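Long-range contacts in single-stranded DNA-binding protein (Enterobacter phage Enc34, PDB 5ODK), which binds single-stranded DNA through a domain of the OB fold and probably serves phage DNA replication: residues 25-36 and 49-60; 86-94 and 157-165. All coordinates share one frame; numbering follows the deposited sequence.

A small β-barrel protein illustrates how one curved sheet can be held by quite different kinds of contact. Contact 1 pairs two neighbouring strands through an interrupted antiparallel register, whereas contact 2 joins a loop to a strand by a single bridge and side-chain packing. Their centres lie about 17 Å apart, yet they meet directly: Lys57 NZ of contact 1 forms a salt bridge of 2.8 Å with Asp94 OD1 of contact 2. Strand 108-115 also links them, pairing with both 49-56 and 92-94. Contact 1 lies closer to the magnesium-binding residue Lys13, whose side chain is about 7 Å from that of His60; no magnesium is bound to it here.

Contact 1 of 2, residues 25-36 and 49-60; sequences VSNVRCSYPHLD and YSITLLMPKDTH
His60, at the N-cap position of helix 61-76, reaches from the loop after strand 49-56 to the corner at Asn27 in 25-36. Its NE2 donates a 2.7 Å hydrogen bond to Ser26 O; the carbonyl lies in the ring plane and meets the donor almost head-on, with a C=O...N angle of 167°. The other ring nitrogen, ND1, donates to Pro56 O at 2.9 Å, so the imidazole is fixed in rotation from two sides and might carry a positive charge. One ring face receives Met55 CG, and Val28 CG1 wedges nearby, 3.7 Å from that same Met55 CG.

Strands 28-31 and 49-56 run 30° short of exactly antiparallel, in keeping with the twisted strands of an OB-fold barrel. Paired backbone bonds join Arg29 to Leu54, Ser31 to Thr52 and His34 to Ser50, but a β bulge at Tyr32 and Pro33 shifts the register by one. A water bridges this irregularity, donating to Tyr32 O at 2.6 Å and lying 2.8 Å from Ser50 OG. Ser50 OG sits between its backbone N and carbonyl carbon (chi1 66°), which turns it to the edge of the His34 ring.

On the buried side, Ile51 CD1 packs 3.7 Å from Cys30 CB, while Leu53 CD1 touches Val25 CG2 at 3.7 Å. On the reverse side, Ser31 OG in one of its two conformers hydrogen-bonds to Glu180, and Arg29 leads outward to Gly142 and Glu176.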
loop_
_atom_site.group_PDB
_atom_site.type_symbol
_atom_site.label_atom_id
_atom_site.label_comp_id
_atom_site.label_asym_id
_atom_site.label_seq_id
_atom_site.Cartn_x
_atom_site.Cartn_y
_atom_site.Cartn_z
ATOM N N VAL A 25 0.801 6.202 -3.146
ATOM C CA VAL A 25 -0.329 6.697 -2.378
ATOM C C VAL A 25 0.232 7.557 -1.275
ATOM O O VAL A 25 1.054 7.099 -0.469
ATOM C CB VAL A 25 -1.271 5.613 -1.864
ATOM C CG1 VAL A 25 -1.974 4.942 -3.036
ATOM C CG2 VAL A 25 -0.628 4.634 -0.920
ATOM N N SER A 26 -0.144 8.830 -1.269
ATOM C CA SER A 26 0.454 9.811 -0.369
ATOM C C SER A 26 -0.490 10.174 0.743
ATOM O O SER A 26 -1.707 10.294 0.516
ATOM C CB SER A 26 0.900 11.043 -1.119
ATOM O OG SER A 26 1.780 10.699 -2.183
ATOM N N ASN A 27 0.056 10.385 1.941
ATOM C CA ASN A 27 -0.719 10.895 3.066
ATOM C C ASN A 27 -1.879 9.975 3.426
ATOM O O ASN A 27 -3.066 10.325 3.338
ATOM C CB ASN A 27 -1.143 12.325 2.765
ATOM C CG ASN A 27 0.034 13.197 2.402
ATOM O OD1 ASN A 27 1.022 13.250 3.178
ATOM N ND2 ASN A 27 -0.009 13.821 1.218
ATOM N N VAL A 28 -1.485 8.787 3.845
ATOM C CA VAL A 28 -2.404 7.724 4.277
ATOM C C VAL A 28 -1.998 7.297 5.683
ATOM O O VAL A 28 -0.829 7.478 6.071
ATOM C CB VAL A 28 -2.422 6.550 3.301
ATOM C CG1 VAL A 28 -2.915 7.026 1.944
ATOM C CG2 VAL A 28 -1.057 5.884 3.194
ATOM N N ARG A 29 -2.935 6.740 6.442
ATOM C CA ARG A 29 -2.603 6.340 7.801
ATOM C C ARG A 29 -2.236 4.873 7.805
ATOM O O ARG A 29 -2.900 4.048 7.213
ATOM C CB ARG A 29 -3.776 6.635 8.749
ATOM C CG ARG A 29 -3.427 6.760 10.212
ATOM C CD ARG A 29 -4.584 7.350 11.002
ATOM N NE ARG A 29 -4.204 7.480 12.385
ATOM C CZ ARG A 29 -5.035 7.755 13.357
ATOM N NH1 ARG A 29 -6.326 7.950 13.117
ATOM N NH2 ARG A 29 -4.576 7.816 14.588
ATOM N N CYS A 30 -1.161 4.519 8.479
ATOM C CA CYS A 30 -0.803 3.132 8.464
ATOM C C CYS A 30 -1.323 2.354 9.654
ATOM O O CYS A 30 -1.631 2.894 10.720
ATOM C CB CYS A 30 0.677 2.903 8.316
ATOM S SG CYS A 30 1.598 3.018 9.802
ATOM N N SER A 31 -1.381 1.050 9.433
ATOM C CA SER A 31 -1.887 0.102 10.388
ATOM C C SER A 31 -1.070 -1.201 10.226
ATOM O O SER A 31 -0.623 -1.544 9.139
ATOM C CB SER A 31 -3.356 -0.070 10.028
ATOM O OG SER A 31 -3.956 -1.047 10.791
ATOM N N TYR A 32 -0.871 -1.909 11.334
ATOM C CA TYR A 32 -0.210 -3.212 11.314
ATOM C C TYR A 32 1.109 -3.212 10.536
ATOM O O TYR A 32 1.373 -4.102 9.736
ATOM C CB TYR A 32 -1.150 -4.300 10.783
ATOM C CG TYR A 32 -2.449 -4.396 11.512
ATOM C CD1 TYR A 32 -2.494 -4.815 12.823
ATOM C CD2 TYR A 32 -3.647 -4.093 10.875
ATOM C CE1 TYR A 32 -3.695 -4.922 13.502
ATOM C CE2 TYR A 32 -4.847 -4.189 11.546
ATOM C CZ TYR A 32 -4.864 -4.593 12.864
ATOM O OH TYR A 32 -6.046 -4.720 13.566
ATOM N N PRO A 33 2.001 -2.230 10.812
ATOM C CA PRO A 33 3.277 -2.262 10.107
ATOM C C PRO A 33 4.165 -3.435 10.523
ATOM O O PRO A 33 4.306 -3.708 11.733
ATOM C CB PRO A 33 3.949 -0.955 10.503
ATOM C CG PRO A 33 3.361 -0.649 11.855
ATOM C CD PRO A 33 1.919 -1.096 11.723
ATOM N N HIS A 34 4.722 -4.098 9.520
ATOM C CA HIS A 34 5.771 -5.122 9.673
ATOM C C HIS A 34 6.840 -4.821 8.671
ATOM O O HIS A 34 6.952 -5.425 7.626
ATOM C CB HIS A 34 5.212 -6.517 9.533
ATOM C CG HIS A 34 4.281 -6.888 10.629
ATOM N ND1 HIS A 34 4.717 -7.166 11.910
ATOM C CD2 HIS A 34 2.940 -6.952 10.664
ATOM C CE1 HIS A 34 3.678 -7.435 12.681
ATOM N NE2 HIS A 34 2.584 -7.323 11.943
ATOM N N LEU A 35 7.621 -3.807 9.029
ATOM C CA LEU A 35 8.688 -3.259 8.192
ATOM C C LEU A 35 10.077 -3.561 8.734
ATOM O O LEU A 35 11.073 -3.393 8.032
ATOM C CB LEU A 35 8.539 -1.760 8.050
ATOM C CG LEU A 35 7.199 -1.262 7.531
ATOM C CD1 LEU A 35 7.188 0.254 7.484
ATOM C CD2 LEU A 35 6.834 -1.840 6.170
ATOM N N ASP A 36 10.111 -3.959 9.997
ATOM C CA ASP A 36 11.347 -4.168 10.722
ATOM C C ASP A 36 11.974 -5.500 10.420
ATOM O O ASP A 36 13.215 -5.596 10.233
ATOM C CB ASP A 36 11.111 -3.952 12.232
ATOM C CG ASP A 36 10.014 -4.784 12.846
ATOM O OD1 ASP A 36 9.069 -5.249 12.135
ATOM O OD2 ASP A 36 10.034 -4.935 14.095
ATOM N N TYR A 49 7.290 -8.911 4.778
ATOM C CA TYR A 49 7.066 -7.545 5.252
ATOM C C TYR A 49 5.650 -7.120 4.821
ATOM O O TYR A 49 5.172 -7.571 3.781
ATOM C CB TYR A 49 8.109 -6.633 4.646
ATOM C CG TYR A 49 9.522 -7.015 5.015
ATOM C CD1 TYR A 49 10.243 -7.904 4.271
ATOM C CD2 TYR A 49 10.127 -6.479 6.136
ATOM C CE1 TYR A 49 11.537 -8.280 4.629
ATOM C CE2 TYR A 49 11.423 -6.830 6.495
ATOM C CZ TYR A 49 12.124 -7.733 5.739
ATOM O OH TYR A 49 13.410 -8.047 6.091
ATOM N N SER A 50 5.007 -6.265 5.589
ATOM C CA SER A 50 3.645 -5.871 5.236
ATOM C C SER A 50 3.241 -4.549 5.879
ATOM O O SER A 50 3.875 -4.102 6.850
ATOM C CB SER A 50 2.667 -6.984 5.606
ATOM O OG SER A 50 2.629 -7.146 6.994
ATOM N N ILE A 51 2.160 -3.976 5.387
ATOM C CA ILE A 51 1.530 -2.845 6.004
ATOM C C ILE A 51 0.086 -2.774 5.497
ATOM O O ILE A 51 -0.206 -3.277 4.387
ATOM C CB ILE A 51 2.303 -1.527 5.669
ATOM C CG1 ILE A 51 2.012 -0.409 6.659
ATOM C CG2 ILE A 51 2.021 -1.109 4.225
ATOM C CD1 ILE A 51 3.054 0.710 6.575
ATOM N N THR A 52 -0.777 -2.154 6.296
ATOM C CA THR A 52 -2.092 -1.752 5.858
ATOM C C THR A 52 -2.079 -0.222 5.770
ATOM O O THR A 52 -1.547 0.466 6.646
ATOM C CB THR A 52 -3.167 -2.278 6.821
ATOM O OG1 THR A 52 -3.204 -3.703 6.720
ATOM C CG2 THR A 52 -4.540 -1.694 6.459
ATOM N N LEU A 53 -2.684 0.299 4.712
ATOM C CA LEU A 53 -2.769 1.744 4.466
ATOM C C LEU A 53 -4.226 2.132 4.478
ATOM O O LEU A 53 -5.043 1.526 3.767
ATOM C CB LEU A 53 -2.118 2.101 3.149
ATOM C CG LEU A 53 -0.679 1.621 2.970
ATOM C CD1 LEU A 53 -0.220 1.869 1.552
ATOM C CD2 LEU A 53 0.306 2.267 3.944
ATOM N N LEU A 54 -4.579 3.114 5.306
ATOM C CA LEU A 54 -5.917 3.622 5.407
ATOM C C LEU A 54 -5.953 4.930 4.654
ATOM O O LEU A 54 -5.331 5.929 5.055
ATOM C CB LEU A 54 -6.265 3.807 6.867
ATOM C CG LEU A 54 -6.160 2.557 7.714
ATOM C CD1 LEU A 54 -6.434 2.895 9.158
ATOM C CD2 LEU A 54 -7.082 1.439 7.232
ATOM N N MET A 55 -6.648 4.931 3.514
ATOM C CA MET A 55 -6.580 6.041 2.590
ATOM C C MET A 55 -7.907 6.814 2.636
ATOM O O MET A 55 -8.937 6.302 2.195
ATOM C CB MET A 55 -6.273 5.490 1.198
ATOM C CG MET A 55 -6.113 6.541 0.159
ATOM S SD MET A 55 -5.378 5.873 -1.344
ATOM C CE MET A 55 -6.774 5.052 -2.072
ATOM N N PRO A 56 -7.918 8.059 3.177
ATOM C CA PRO A 56 -9.190 8.811 3.271
ATOM C C PRO A 56 -9.863 9.001 1.920
ATOM O O PRO A 56 -9.277 9.522 0.970
ATOM C CB PRO A 56 -8.767 10.125 3.893
ATOM C CG PRO A 56 -7.582 9.762 4.744
ATOM C CD PRO A 56 -6.841 8.724 3.934
ATOM N N LYS A 57 -11.106 8.554 1.843
ATOM C CA LYS A 57 -11.832 8.604 0.566
ATOM C C LYS A 57 -11.974 10.016 0.022
ATOM O O LYS A 57 -11.849 10.225 -1.185
ATOM C CB LYS A 57 -13.221 8.003 0.724
ATOM C CG LYS A 57 -13.248 6.513 1.021
ATOM C CD LYS A 57 -14.667 6.006 1.131
ATOM C CE LYS A 57 -14.773 4.496 1.273
ATOM N NZ LYS A 57 -16.192 4.106 1.461
ATOM N N ASP A 58 -12.235 10.979 0.906
ATOM C CA ASP A 58 -12.573 12.332 0.482
ATOM C C ASP A 58 -11.414 13.070 -0.128
ATOM O O ASP A 58 -11.641 13.989 -0.866
ATOM C CB ASP A 58 -13.256 13.137 1.601
ATOM C CG ASP A 58 -12.379 13.414 2.817
ATOM O OD1 ASP A 58 -11.293 12.828 3.001
ATOM O OD2 ASP A 58 -12.834 14.254 3.631
ATOM N N THR A 59 -10.178 12.646 0.130
ATOM C CA THR A 59 -8.981 13.298 -0.427
ATOM C C THR A 59 -8.145 12.405 -1.351
ATOM O O THR A 59 -7.054 12.801 -1.795
ATOM C CB THR A 59 -8.086 13.789 0.716
ATOM O OG1 THR A 59 -7.810 12.667 1.563
ATOM C CG2 THR A 59 -8.783 14.890 1.480
ATOM N N HIS A 60 -8.663 11.229 -1.683
ATOM C CA HIS A 60 -7.924 10.278 -2.511
ATOM C C HIS A 60 -8.755 9.683 -3.631
ATOM O O HIS A 60 -8.407 8.618 -4.132
ATOM C CB HIS A 60 -7.295 9.151 -1.683
ATOM C CG HIS A 60 -6.247 9.621 -0.717
ATOM N ND1 HIS A 60 -6.550 10.240 0.474
ATOM C CD2 HIS A 60 -4.902 9.517 -0.760
ATOM C CE1 HIS A 60 -5.422 10.507 1.134
ATOM N NE2 HIS A 60 -4.407 10.083 0.399
HETATM O O HOH W 1 0.393 -5.928 8.107
#

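Contact 2 of 2, residues 86-94 and 157-165; sequences APSMLFIKD and KYGKRINAN
Met89 sets its terminal methyl over the centre of one face of the Arg161 guanidinium, with CE 3.6 Å from CZ. Two bends, about CB-CG and CG-SD, curl the thioether over the arginine instead of letting it run straight past. Arg161 is extended as far as NE and turns about CD-NE (chi4 86°), which presents the flat group broadside to the methyl. At the rim of the same plane stands Tyr158 CB, and NH1 makes a weak hydrogen bond of 3.2 Å to Tyr158 O. Gly159, with no side chain on the flank facing Met89, lets the methyl settle close to its backbone, whose conformation there would in any case press a CB against Tyr158 O.

A second face-on meeting lies further along the strand. Ala164 CB sits 3.7 Å from the centroid of the Phe91 ring and 16° off its normal, a CH-π contact. Phe91 CG stands between its backbone N and carbonyl carbon (chi1 65°), bringing the ring over Ala164, while CE2 brushes Ile162 CG2 at 4.1 Å. Between the two face contacts, Leu90 and Ile162 run side by side in the same direction, Leu90 CD2 3.8 Å from Ile162 CB, against helix 61-76, whose Ile71 touches Leu90 and Phe91.

The backbones meet in a single β-bridge, with Ile162 N donating to Met89 O at 3.1 Å, and a water accepts from Ala86 N and donates to Lys160 O. Phe91 and Ala164 each also bond through their backbones to strand 108-115, consistent with the curling of an OB barrel here. With apolar groups meeting flat faces, the contact probably owes much to dispersion, beside one direct backbone hydrogen bond across the segments; the methyl gives one guanidinium face an apolar cover.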
loop_
_atom_site.group_PDB
_atom_site.type_symbol
_atom_site.label_atom_id
_atom_site.label_comp_id
_atom_site.label_asym_id
_atom_site.label_seq_id
_atom_site.Cartn_x
_atom_site.Cartn_y
_atom_site.Cartn_z
ATOM N N ALA A 86 -12.604 -11.626 -8.014
ATOM C CA ALA A 86 -13.749 -11.040 -7.324
ATOM C C ALA A 86 -13.260 -9.876 -6.469
ATOM O O ALA A 86 -12.113 -9.884 -6.012
ATOM C CB ALA A 86 -14.430 -12.072 -6.452
ATOM N N PRO A 87 -14.115 -8.869 -6.232
ATOM C CA PRO A 87 -13.681 -7.758 -5.353
ATOM C C PRO A 87 -13.144 -8.168 -3.980
ATOM O O PRO A 87 -12.236 -7.518 -3.434
ATOM C CB PRO A 87 -14.964 -6.927 -5.198
ATOM C CG PRO A 87 -15.718 -7.185 -6.468
ATOM C CD PRO A 87 -15.471 -8.633 -6.775
ATOM N N SER A 88 -13.641 -9.258 -3.417
ATOM C CA SER A 88 -13.143 -9.722 -2.113
ATOM C C SER A 88 -11.703 -10.194 -2.114
ATOM O O SER A 88 -11.135 -10.383 -1.055
ATOM C CB SER A 88 -14.003 -10.854 -1.564
ATOM O OG SER A 88 -13.890 -11.998 -2.390
ATOM N N MET A 89 -11.130 -10.378 -3.303
ATOM C CA MET A 89 -9.800 -10.912 -3.485
ATOM C C MET A 89 -8.838 -9.869 -4.048
ATOM O O MET A 89 -7.764 -10.211 -4.525
ATOM C CB MET A 89 -9.903 -12.162 -4.375
ATOM C CG MET A 89 -10.737 -13.263 -3.728
ATOM S SD MET A 89 -9.915 -13.944 -2.274
ATOM C CE MET A 89 -9.048 -15.324 -3.021
ATOM N N LEU A 90 -9.199 -8.599 -3.895
ATOM C CA LEU A 90 -8.315 -7.486 -4.251
ATOM C C LEU A 90 -7.607 -6.933 -3.010
ATOM O O LEU A 90 -8.118 -7.008 -1.899
ATOM C CB LEU A 90 -9.122 -6.343 -4.911
ATOM C CG LEU A 90 -9.922 -6.689 -6.143
ATOM C CD1 LEU A 90 -10.726 -5.469 -6.597
ATOM C CD2 LEU A 90 -9.044 -7.251 -7.237
ATOM N N PHE A 91 -6.480 -6.278 -3.261
ATOM C CA PHE A 91 -5.702 -5.678 -2.163
ATOM C C PHE A 91 -6.334 -4.417 -1.584
ATOM O O PHE A 91 -5.821 -3.894 -0.594
ATOM C CB PHE A 91 -4.261 -5.367 -2.613
ATOM C CG PHE A 91 -4.128 -4.312 -3.690
ATOM C CD1 PHE A 91 -4.144 -2.979 -3.370
ATOM C CD2 PHE A 91 -3.944 -4.669 -5.023
ATOM C CE1 PHE A 91 -3.993 -2.008 -4.339
ATOM C CE2 PHE A 91 -3.783 -3.707 -5.998
ATOM C CZ PHE A 91 -3.778 -2.367 -5.646
ATOM N N ILE A 92 -7.375 -3.881 -2.239
ATOM C CA ILE A 92 -8.031 -2.650 -1.784
ATOM C C ILE A 92 -9.475 -2.998 -1.458
ATOM O O ILE A 92 -10.146 -3.649 -2.248
ATOM C CB ILE A 92 -7.905 -1.509 -2.789
ATOM C CG1 ILE A 92 -8.538 -0.213 -2.250
ATOM C CG2 ILE A 92 -8.455 -1.873 -4.171
ATOM C CD1 ILE A 92 -8.165 1.042 -3.030
ATOM N N LYS A 93 -9.934 -2.564 -0.294
ATOM C CA LYS A 93 -11.256 -2.847 0.213
ATOM C C LYS A 93 -11.909 -1.581 0.757
ATOM O O LYS A 93 -11.246 -0.558 0.982
ATOM C CB LYS A 93 -11.190 -3.955 1.303
ATOM C CG LYS A 93 -10.816 -5.312 0.714
ATOM C CD LYS A 93 -10.740 -6.511 1.658
ATOM C CE LYS A 93 -10.621 -7.797 0.838
ATOM N NZ LYS A 93 -10.515 -8.964 1.728
ATOM N N ASP A 94 -13.228 -1.623 0.913
ATOM C CA ASP A 94 -14.011 -0.474 1.347
ATOM C C ASP A 94 -14.147 -0.483 2.877
ATOM O O ASP A 94 -14.811 -1.352 3.448
ATOM C CB ASP A 94 -15.378 -0.544 0.663
ATOM C CG ASP A 94 -16.253 0.652 0.954
ATOM O OD1 ASP A 94 -16.025 1.387 1.927
ATOM O OD2 ASP A 94 -17.235 0.800 0.224
ATOM N N LYS A 157 -3.996 -22.698 -5.797
ATOM C CA LYS A 157 -5.061 -23.465 -5.169
ATOM C C LYS A 157 -5.814 -22.696 -4.066
ATOM O O LYS A 157 -6.910 -23.076 -3.696
ATOM C CB LYS A 157 -4.515 -24.789 -4.632
ATOM C CG LYS A 157 -3.553 -24.685 -3.474
ATOM C CD LYS A 157 -2.967 -26.056 -3.181
ATOM C CE LYS A 157 -2.138 -26.043 -1.921
ATOM N NZ LYS A 157 -1.404 -27.327 -1.752
ATOM N N TYR A 158 -5.219 -21.630 -3.537
ATOM C CA TYR A 158 -5.879 -20.836 -2.520
ATOM C C TYR A 158 -6.763 -19.744 -3.080
ATOM O O TYR A 158 -7.435 -19.072 -2.318
ATOM C CB TYR A 158 -4.851 -20.226 -1.563
ATOM C CG TYR A 158 -3.979 -21.253 -0.910
ATOM C CD1 TYR A 158 -4.413 -21.933 0.206
ATOM C CD2 TYR A 158 -2.723 -21.555 -1.417
ATOM C CE1 TYR A 158 -3.612 -22.898 0.810
ATOM C CE2 TYR A 158 -1.925 -22.517 -0.834
ATOM C CZ TYR A 158 -2.372 -23.186 0.275
ATOM O OH TYR A 158 -1.568 -24.134 0.860
ATOM N N GLY A 159 -6.728 -19.558 -4.398
ATOM C CA GLY A 159 -7.619 -18.630 -5.100
ATOM C C GLY A 159 -6.922 -17.731 -6.101
ATOM O O GLY A 159 -5.716 -17.854 -6.363
ATOM N N LYS A 160 -7.720 -16.824 -6.631
ATOM C CA LYS A 160 -7.321 -15.868 -7.632
ATOM C C LYS A 160 -7.396 -14.474 -7.022
ATOM O O LYS A 160 -8.436 -14.086 -6.503
ATOM C CB LYS A 160 -8.256 -15.930 -8.827
ATOM C CG LYS A 160 -8.216 -17.243 -9.589
ATOM C CD LYS A 160 -9.268 -17.303 -10.716
ATOM C CE LYS A 160 -9.291 -18.587 -11.526
ATOM N NZ LYS A 160 -10.485 -18.578 -12.431
ATOM N N ARG A 161 -6.273 -13.749 -7.040
ATOM C CA ARG A 161 -6.159 -12.486 -6.301
ATOM C C ARG A 161 -5.427 -11.456 -7.130
ATOM O O ARG A 161 -4.581 -11.804 -7.989
ATOM C CB ARG A 161 -5.395 -12.664 -4.964
ATOM C CG ARG A 161 -6.057 -13.568 -3.920
ATOM C CD ARG A 161 -5.209 -13.665 -2.637
ATOM N NE ARG A 161 -5.912 -14.243 -1.459
ATOM C CZ ARG A 161 -6.030 -15.546 -1.161
ATOM N NH1 ARG A 161 -5.494 -16.497 -1.917
ATOM N NH2 ARG A 161 -6.704 -15.914 -0.075
ATOM N N ILE A 162 -5.696 -10.180 -6.835
ATOM C CA ILE A 162 -4.778 -9.116 -7.225
ATOM C C ILE A 162 -4.215 -8.565 -5.909
ATOM O O ILE A 162 -4.941 -8.044 -5.072
ATOM C CB ILE A 162 -5.413 -7.979 -8.045
ATOM C CG1 ILE A 162 -6.122 -8.534 -9.316
ATOM C CG2 ILE A 162 -4.366 -6.944 -8.417
ATOM C CD1 ILE A 162 -5.210 -9.234 -10.304
ATOM N N ASN A 163 -2.909 -8.721 -5.759
ATOM C CA ASN A 163 -2.166 -8.334 -4.573
ATOM C C ASN A 163 -1.388 -7.071 -4.871
ATOM O O ASN A 163 -1.284 -6.631 -6.022
ATOM C CB ASN A 163 -1.199 -9.464 -4.210
ATOM C CG ASN A 163 -1.877 -10.732 -3.842
ATOM O OD1 ASN A 163 -2.916 -10.717 -3.197
ATOM N ND2 ASN A 163 -1.330 -11.846 -4.339
ATOM N N ALA A 164 -0.775 -6.491 -3.830
ATOM C CA ALA A 164 0.078 -5.314 -3.985
ATOM C C ALA A 164 1.456 -5.579 -3.344
ATOM O O ALA A 164 1.532 -5.932 -2.156
ATOM C CB ALA A 164 -0.546 -4.093 -3.355
ATOM N N ASN A 165 2.495 -5.416 -4.133
ATOM C CA ASN A 165 3.859 -5.382 -3.610
ATOM C C ASN A 165 4.062 -4.076 -2.867
ATOM O O ASN A 165 3.686 -3.013 -3.331
ATOM C CB ASN A 165 4.892 -5.468 -4.734
ATOM C CG ASN A 165 5.112 -6.869 -5.235
ATOM O OD1 ASN A 165 5.216 -7.780 -4.421
ATOM N ND2 ASN A 165 5.169 -7.037 -6.562
HETATM O O HOH W 2 -11.223 -14.099 -7.057
HETATM O O HOH W 3 -5.633 -9.657 -2.478
#